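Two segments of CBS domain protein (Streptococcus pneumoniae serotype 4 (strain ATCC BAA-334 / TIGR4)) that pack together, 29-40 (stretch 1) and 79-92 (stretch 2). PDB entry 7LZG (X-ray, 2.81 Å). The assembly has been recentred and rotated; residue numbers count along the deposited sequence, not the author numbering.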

ATOM      1  N   VAL B  29     -11.154  -0.528 -13.252  1.00 40.73           N
ATOM      2  CA  VAL B  29     -10.032  -0.250 -14.136  1.00 38.68           C
ATOM      3  C   VAL B  29     -10.321   1.041 -14.894  1.00 40.65           C
ATOM      4  O   VAL B  29     -11.436   1.562 -14.881  1.00 50.75           O
ATOM      5  CB  VAL B  29      -9.747  -1.410 -15.111  1.00 31.73           C
ATOM      6  CG1 VAL B  29      -9.649  -2.727 -14.356  1.00 34.34           C
ATOM      7  CG2 VAL B  29     -10.817  -1.481 -16.185  1.00 38.23           C
ATOM      8  N   LEU B  30      -9.290   1.556 -15.559  1.00 34.77           N
ATOM      9  CA  LEU B  30      -9.382   2.794 -16.319  1.00 34.54           C
ATOM     10  C   LEU B  30      -8.898   2.562 -17.743  1.00 39.55           C
ATOM     11  O   LEU B  30      -7.888   1.885 -17.960  1.00 36.34           O
ATOM     12  CB  LEU B  30      -8.556   3.913 -15.667  1.00 31.19           C
ATOM     13  CG  LEU B  30      -9.039   4.462 -14.323  1.00 32.38           C
ATOM     14  CD1 LEU B  30      -8.047   5.470 -13.760  1.00 20.38           C
ATOM     15  CD2 LEU B  30     -10.414   5.092 -14.470  1.00 45.92           C
ATOM     16  N   ILE B  31      -9.627   3.123 -18.711  1.00 48.19           N
ATOM     17  CA  ILE B  31      -9.159   3.109 -20.091  1.00 50.64           C
ATOM     18  C   ILE B  31      -7.997   4.081 -20.240  1.00 42.86           C
ATOM     19  O   ILE B  31      -7.952   5.139 -19.599  1.00 40.61           O
ATOM     20  CB  ILE B  31     -10.290   3.458 -21.077  1.00 52.60           C
ATOM     21  CG1 ILE B  31     -11.173   4.572 -20.510  1.00 48.65           C
ATOM     22  CG2 ILE B  31     -11.092   2.217 -21.437  1.00 52.84           C
ATOM     23  CD1 ILE B  31     -12.248   5.042 -21.465  1.00 57.99           C
ATOM     24  N   ASP B  32      -7.048   3.724 -21.107  1.00 36.08           N
ATOM     25  CA  ASP B  32      -5.870   4.562 -21.303  1.00 40.84           C
ATOM     26  C   ASP B  32      -6.208   5.906 -21.936  1.00 32.65           C
ATOM     27  O   ASP B  32      -5.380   6.823 -21.888  1.00 27.83           O
ATOM     28  CB  ASP B  32      -4.835   3.822 -22.154  1.00 39.38           C
ATOM     29  CG  ASP B  32      -5.412   3.291 -23.453  1.00 49.68           C
ATOM     30  OD1 ASP B  32      -6.642   3.397 -23.652  1.00 49.55           O
ATOM     31  OD2 ASP B  32      -4.630   2.768 -24.277  1.00 44.46           O
ATOM     32  N   THR B  33      -7.398   6.048 -22.515  1.00 35.24           N
ATOM     33  CA  THR B  33      -7.819   7.290 -23.148  1.00 32.35           C
ATOM     34  C   THR B  33      -8.588   8.208 -22.206  1.00 32.44           C
ATOM     35  O   THR B  33      -8.998   9.296 -22.624  1.00 33.71           O
ATOM     36  CB  THR B  33      -8.673   6.986 -24.382  1.00 29.70           C
ATOM     37  OG1 THR B  33      -9.836   6.248 -23.987  1.00 32.10           O
ATOM     38  CG2 THR B  33      -7.875   6.165 -25.382  1.00 31.22           C
ATOM     39  N   HIS B  34      -8.798   7.797 -20.957  1.00 35.04           N
ATOM     40  CA  HIS B  34      -9.423   8.672 -19.975  1.00 30.76           C
ATOM     41  C   HIS B  34      -8.540   9.889 -19.731  1.00 26.09           C
ATOM     42  O   HIS B  34      -7.319   9.773 -19.606  1.00 27.72           O
ATOM     43  CB  HIS B  34      -9.654   7.912 -18.668  1.00 32.17           C
ATOM     44  CG  HIS B  34     -10.576   8.608 -17.715  1.00 38.73           C
ATOM     45  ND1 HIS B  34     -11.923   8.327 -17.646  1.00 42.33           N
ATOM     46  CD2 HIS B  34     -10.345   9.571 -16.792  1.00 38.15           C
ATOM     47  CE1 HIS B  34     -12.483   9.088 -16.723  1.00 39.86           C
ATOM     48  NE2 HIS B  34     -11.547   9.853 -16.190  1.00 39.06           N
ATOM     49  N   ASN B  35      -9.157  11.066 -19.678  1.00 29.78           N
ATOM     50  CA  ASN B  35      -8.380  12.286 -19.501  1.00 31.55           C
ATOM     51  C   ASN B  35      -7.850  12.372 -18.073  1.00 27.58           C
ATOM     52  O   ASN B  35      -8.520  11.975 -17.116  1.00 28.93           O
ATOM     53  CB  ASN B  35      -9.216  13.520 -19.848  1.00 32.81           C
ATOM     54  CG  ASN B  35     -10.375  13.737 -18.898  1.00 36.01           C
ATOM     55  OD1 ASN B  35     -10.263  14.484 -17.924  1.00 34.48           O
ATOM     56  ND2 ASN B  35     -11.501  13.092 -19.181  1.00 41.80           N
ATOM     57  N   ALA B  36      -6.627  12.890 -17.939  1.00 26.13           N
ATOM     58  CA  ALA B  36      -5.937  12.877 -16.654  1.00 27.28           C
ATOM     59  C   ALA B  36      -6.597  13.775 -15.618  1.00 31.50           C
ATOM     60  O   ALA B  36      -6.322  13.619 -14.423  1.00 34.07           O
ATOM     61  CB  ALA B  36      -4.477  13.291 -16.841  1.00 34.79           C
ATOM     62  N   ASP B  37      -7.453  14.707 -16.037  1.00 36.58           N
ATOM     63  CA  ASP B  37      -8.101  15.593 -15.074  1.00 37.12           C
ATOM     64  C   ASP B  37      -9.188  14.861 -14.296  1.00 40.62           C
ATOM     65  O   ASP B  37      -9.219  14.907 -13.061  1.00 36.18           O
ATOM     66  CB  ASP B  37      -8.679  16.815 -15.789  1.00 48.14           C
ATOM     67  CG  ASP B  37      -9.242  17.839 -14.824  1.00 54.09           C
ATOM     68  OD1 ASP B  37      -8.443  18.486 -14.114  1.00 44.28           O
ATOM     69  OD2 ASP B  37     -10.482  17.997 -14.777  1.00 55.45           O
ATOM     70  N   HIS B  38     -10.091  14.176 -15.003  1.00 40.62           N
ATOM     71  CA  HIS B  38     -11.159  13.454 -14.321  1.00 40.62           C
ATOM     72  C   HIS B  38     -10.638  12.199 -13.633  1.00 41.94           C
ATOM     73  O   HIS B  38     -11.236  11.738 -12.652  1.00 39.03           O
ATOM     74  CB  HIS B  38     -12.271  13.100 -15.311  1.00 44.90           C
ATOM     75  CG  HIS B  38     -13.523  12.599 -14.660  1.00 57.70           C
ATOM     76  ND1 HIS B  38     -13.851  11.261 -14.609  1.00 58.98           N
ATOM     77  CD2 HIS B  38     -14.527  13.256 -14.033  1.00 55.61           C
ATOM     78  CE1 HIS B  38     -15.004  11.117 -13.979  1.00 60.01           C
ATOM     79  NE2 HIS B  38     -15.434  12.313 -13.619  1.00 60.66           N
ATOM     80  N   ALA B  39      -9.533  11.632 -14.125  1.00 39.59           N
ATOM     81  CA  ALA B  39      -8.934  10.482 -13.458  1.00 33.70           C
ATOM     82  C   ALA B  39      -8.420  10.847 -12.072  1.00 30.36           C
ATOM     83  O   ALA B  39      -8.423  10.002 -11.170  1.00 26.37           O
ATOM     84  CB  ALA B  39      -7.805   9.904 -14.310  1.00 26.04           C
ATOM     85  N   THR B  40      -7.976  12.092 -11.882  1.00 31.59           N
ATOM     86  CA  THR B  40      -7.571  12.535 -10.552  1.00 31.93           C
ATOM     87  C   THR B  40      -8.763  12.560  -9.602  1.00 32.93           C
ATOM     88  O   THR B  40      -8.669  12.099  -8.459  1.00 31.70           O
ATOM     89  CB  THR B  40      -6.913  13.914 -10.628  1.00 25.87           C
ATOM     90  OG1 THR B  40      -5.853  13.889 -11.590  1.00 24.19           O
ATOM     91  CG2 THR B  40      -6.341  14.303  -9.275  1.00 31.02           C
TER
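Stretch 2 (79-92) SQEIMADTDIVHMT

How does the backbone of stretch 2 lie on stretch 1? Residues 80-84 have helical phi/psi angles, 85-87 run on as loop, and a short 3-10 segment begins at I88. The two chains pass in opposite directions: D37 sits nearest M83 (CA to CA 5.3 Å), N35 nearest D87 (4.7 Å) and D32 nearest V89 (4.8 Å). N35 and D87 form a single beta bridge, made by I88 N bonding to H34 O at 3.0 Å and A36 N bonding to T86 O at 2.9 Å. Two further hydrogen bonds extend the contact beyond it, V89 N to D32 O at 3.2 Å and D37 N to M83 O at 3.2 Å.

Why does I88 cover so much of stretch 1? Its CA-to-CB bond points sideways, but chi1 p and chi2 t bring the end of the side chain nearer. CD1 reaches back to the strand and turn, 3.9 Å from L30 CB and 3.2 Å from I31 O, while CG2 lies on the start of the helix, 3.8 Å from A36 CA and 3.8 Å from A39 CB. One branched side chain thus spans strand, turn and helix, and it buries more area here than any other residue of the two stretches.

What receives the small side chain of A36? Its CB points toward stretch 2 and meets two selenomethionines, with M83 CB at 4.2 Å and M91 SE at 3.8 Å. The two arrive differently. M83 points toward stretch 1 from its CB, but with chi1 m and chi2 t its end leads away; CB is its closest atom to A36 CB, though M83 SE is still 4.4 Å from A36 CB as the chain passes by. M91 starts sideways, and its chi1 p with an off-well chi2 of -148° brings the selenium in; chi3 p then sets only where CE goes.

How do the polar side chains settle around these apolar contacts? N35, chi1 p, caps the helix: its OD1 accepts from H38 N at 2.9 Å, leaving its CB 3.5 Å from A84 O. H34 and H38 are both chi1 t, and their rings meet through H34 NE2 and H38 ND1 at 3.1 Å, a hydrogen bond within stretch 1. On stretch 2, T86 is chi1 m, which lets its OG1 donate to I82 O at a very short 2.5 Å and tie the loop back to the helically shaped segment before it. D37, chi1 t, lies beside the extended Q80, with D37 OD1 3.6 Å from Q80 CG.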

ATOM      1  N   SER B  79      -1.160  22.887 -17.496  1.00 44.90           N
ATOM      2  CA  SER B  79      -2.283  23.552 -16.856  1.00 39.15           C
ATOM      3  C   SER B  79      -3.445  22.573 -16.700  1.00 42.37           C
ATOM      4  O   SER B  79      -3.383  21.419 -17.131  1.00 42.64           O
ATOM      5  CB  SER B  79      -2.706  24.775 -17.663  1.00 47.92           C
ATOM      6  OG  SER B  79      -3.201  24.391 -18.936  1.00 45.15           O
ATOM      7  N   GLN B  80      -4.530  23.044 -16.085  1.00 39.78           N
ATOM      8  CA  GLN B  80      -5.677  22.171 -15.860  1.00 45.51           C
ATOM      9  C   GLN B  80      -6.384  21.832 -17.166  1.00 45.99           C
ATOM     10  O   GLN B  80      -6.828  20.695 -17.361  1.00 50.05           O
ATOM     11  CB  GLN B  80      -6.644  22.822 -14.873  1.00 54.17           C
ATOM     12  CG  GLN B  80      -7.857  21.970 -14.540  1.00 57.06           C
ATOM     13  CD  GLN B  80      -8.709  22.584 -13.447  1.00 71.22           C
ATOM     14  OE1 GLN B  80      -8.402  23.662 -12.939  1.00 77.09           O
ATOM     15  NE2 GLN B  80      -9.784  21.896 -13.075  1.00 78.07           N
ATOM     16  N   GLU B  81      -6.493  22.801 -18.078  1.00 47.13           N
ATOM     17  CA  GLU B  81      -7.203  22.553 -19.329  1.00 53.39           C
ATOM     18  C   GLU B  81      -6.442  21.588 -20.228  1.00 50.89           C
ATOM     19  O   GLU B  81      -7.062  20.808 -20.961  1.00 51.25           O
ATOM     20  CB  GLU B  81      -7.455  23.869 -20.063  1.00 64.42           C
ATOM     21  CG  GLU B  81      -8.324  23.725 -21.304  1.00 78.02           C
ATOM     22  CD  GLU B  81      -8.520  25.033 -22.039  1.00 77.08           C
ATOM     23  OE1 GLU B  81      -7.830  26.017 -21.700  1.00 78.76           O
ATOM     24  OE2 GLU B  81      -9.367  25.075 -22.957  1.00 80.69           O
ATOM     25  N   ILE B  82      -5.108  21.623 -20.189  1.00 48.63           N
ATOM     26  CA  ILE B  82      -4.309  20.725 -21.013  1.00 47.52           C
ATOM     27  C   ILE B  82      -4.540  19.271 -20.628  1.00 40.28           C
ATOM     28  O   ILE B  82      -4.407  18.375 -21.470  1.00 44.36           O
ATOM     29  CB  ILE B  82      -2.818  21.120 -20.916  1.00 40.53           C
ATOM     30  CG1 ILE B  82      -2.604  22.501 -21.538  1.00 33.87           C
ATOM     31  CG2 ILE B  82      -1.918  20.089 -21.591  1.00 34.29           C
ATOM     32  CD1 ILE B  82      -1.156  22.904 -21.655  1.00 32.23           C
HETATM   33  N   MSE B  83      -4.922  19.010 -19.385  1.00 37.43           N
HETATM   34  CA  MSE B  83      -5.129  17.637 -18.952  1.00 40.37           C
HETATM   35  C   MSE B  83      -6.570  17.172 -19.105  1.00 42.01           C
HETATM   36  O   MSE B  83      -6.875  16.001 -18.888  1.00 42.14           O
HETATM   37  CB  MSE B  83      -4.668  17.476 -17.513  1.00 33.07           C
HETATM   38  CG  MSE B  83      -3.166  17.502 -17.419  1.00 37.72           C
HETATM   39 SE   MSE B  83      -2.497  17.034 -15.675  0.60 38.30          SE
HETATM   40  CE  MSE B  83      -0.794  16.316 -16.246  1.00 26.00           C
ATOM     41  N   ALA B  84      -7.458  18.090 -19.486  1.00 42.93           N
ATOM     42  CA  ALA B  84      -8.762  17.665 -19.972  1.00 37.84           C
ATOM     43  C   ALA B  84      -8.664  17.001 -21.337  1.00 46.73           C
ATOM     44  O   ALA B  84      -9.625  16.357 -21.771  1.00 52.60           O
ATOM     45  CB  ALA B  84      -9.720  18.855 -20.035  1.00 57.06           C
ATOM     46  N   ASP B  85      -7.522  17.140 -22.010  1.00 56.40           N
ATOM     47  CA  ASP B  85      -7.290  16.548 -23.317  1.00 65.19           C
ATOM     48  C   ASP B  85      -6.153  15.534 -23.303  1.00 58.82           C
ATOM     49  O   ASP B  85      -5.892  14.905 -24.335  1.00 64.75           O
ATOM     50  CB  ASP B  85      -6.995  17.653 -24.344  1.00 68.66           C
ATOM     51  CG  ASP B  85      -7.154  17.183 -25.776  1.00 91.49           C
ATOM     52  OD1 ASP B  85      -8.296  16.880 -26.180  1.00 90.72           O
ATOM     53  OD2 ASP B  85      -6.137  17.123 -26.498  1.00 90.99           O
ATOM     54  N   THR B  86      -5.483  15.346 -22.167  1.00 44.31           N
ATOM     55  CA  THR B  86      -4.343  14.443 -22.067  1.00 37.36           C
ATOM     56  C   THR B  86      -4.793  13.068 -21.591  1.00 36.16           C
ATOM     57  O   THR B  86      -5.409  12.945 -20.527  1.00 36.86           O
ATOM     58  CB  THR B  86      -3.295  14.997 -21.101  1.00 29.54           C
ATOM     59  OG1 THR B  86      -2.987  16.354 -21.442  1.00 32.51           O
ATOM     60  CG2 THR B  86      -2.028  14.159 -21.162  1.00 26.90           C
ATOM     61  N   ASP B  87      -4.463  12.039 -22.365  1.00 35.08           N
ATOM     62  CA  ASP B  87      -4.749  10.671 -21.959  1.00 26.62           C
ATOM     63  C   ASP B  87      -3.821  10.241 -20.826  1.00 27.25           C
ATOM     64  O   ASP B  87      -2.670  10.675 -20.738  1.00 31.46           O
ATOM     65  CB  ASP B  87      -4.597   9.720 -23.145  1.00 29.27           C
ATOM     66  CG  ASP B  87      -5.537  10.058 -24.285  1.00 45.99           C
ATOM     67  OD1 ASP B  87      -6.392  10.952 -24.108  1.00 45.30           O
ATOM     68  OD2 ASP B  87      -5.421   9.430 -25.359  1.00 46.70           O
ATOM     69  N   ILE B  88      -4.336   9.369 -19.952  1.00 27.82           N
ATOM     70  CA  ILE B  88      -3.546   8.876 -18.827  1.00 26.38           C
ATOM     71  C   ILE B  88      -2.464   7.896 -19.249  1.00 22.54           C
ATOM     72  O   ILE B  88      -1.569   7.600 -18.449  1.00 24.03           O
ATOM     73  CB  ILE B  88      -4.433   8.197 -17.763  1.00 27.26           C
ATOM     74  CG1 ILE B  88      -5.158   6.987 -18.353  1.00 24.64           C
ATOM     75  CG2 ILE B  88      -5.413   9.191 -17.159  1.00 24.97           C
ATOM     76  CD1 ILE B  88      -5.898   6.166 -17.319  1.00 20.89           C
ATOM     77  N   VAL B  89      -2.524   7.381 -20.480  1.00 22.76           N
ATOM     78  CA  VAL B  89      -1.498   6.455 -20.952  1.00 23.41           C
ATOM     79  C   VAL B  89      -0.138   7.137 -21.011  1.00 22.45           C
ATOM     80  O   VAL B  89       0.902   6.482 -20.860  1.00 18.84           O
ATOM     81  CB  VAL B  89      -1.902   5.873 -22.322  1.00 24.29           C
ATOM     82  CG1 VAL B  89      -2.036   6.979 -23.358  1.00 24.08           C
ATOM     83  CG2 VAL B  89      -0.903   4.815 -22.776  1.00 25.52           C
ATOM     84  N   HIS B  90      -0.117   8.455 -21.210  1.00 22.47           N
ATOM     85  CA  HIS B  90       1.143   9.186 -21.245  1.00 24.35           C
ATOM     86  C   HIS B  90       1.817   9.261 -19.884  1.00 24.34           C
ATOM     87  O   HIS B  90       2.968   9.706 -19.806  1.00 28.09           O
ATOM     88  CB  HIS B  90       0.915  10.595 -21.793  1.00 25.74           C
ATOM     89  CG  HIS B  90       0.506  10.625 -23.232  1.00 27.69           C
ATOM     90  ND1 HIS B  90       1.113   9.845 -24.194  1.00 33.41           N
ATOM     91  CD2 HIS B  90      -0.455  11.331 -23.872  1.00 31.62           C
ATOM     92  CE1 HIS B  90       0.546  10.075 -25.365  1.00 34.92           C
ATOM     93  NE2 HIS B  90      -0.408  10.972 -25.198  1.00 33.44           N
HETATM   94  N   MSE B  91       1.141   8.840 -18.820  1.00 18.94           N
HETATM   95  CA  MSE B  91       1.727   8.851 -17.487  1.00 19.66           C
HETATM   96  C   MSE B  91       1.474   7.532 -16.774  1.00 19.46           C
HETATM   97  O   MSE B  91       1.780   7.382 -15.591  1.00 20.67           O
HETATM   98  CB  MSE B  91       1.167  10.008 -16.665  1.00 21.47           C
HETATM   99  CG  MSE B  91      -0.313   9.888 -16.360  1.00 24.04           C
HETATM  100 SE   MSE B  91      -1.160  11.636 -16.265  1.00 47.20          SE
HETATM  101  CE  MSE B  91      -0.971  12.142 -18.139  1.00 21.97           C
ATOM    102  N   THR B  92       0.902   6.578 -17.500  1.00 20.24           N
ATOM    103  CA  THR B  92       0.698   5.247 -16.949  1.00 16.41           C
ATOM    104  C   THR B  92       2.039   4.539 -16.810  1.00 21.07           C
ATOM    105  O   THR B  92       2.877   4.591 -17.716  1.00 25.26           O
ATOM    106  CB  THR B  92      -0.244   4.443 -17.844  1.00 19.62           C
ATOM    107  OG1 THR B  92      -1.493   5.135 -17.961  1.00 22.01           O
ATOM    108  CG2 THR B  92      -0.494   3.064 -17.258  1.00 25.12           C
TER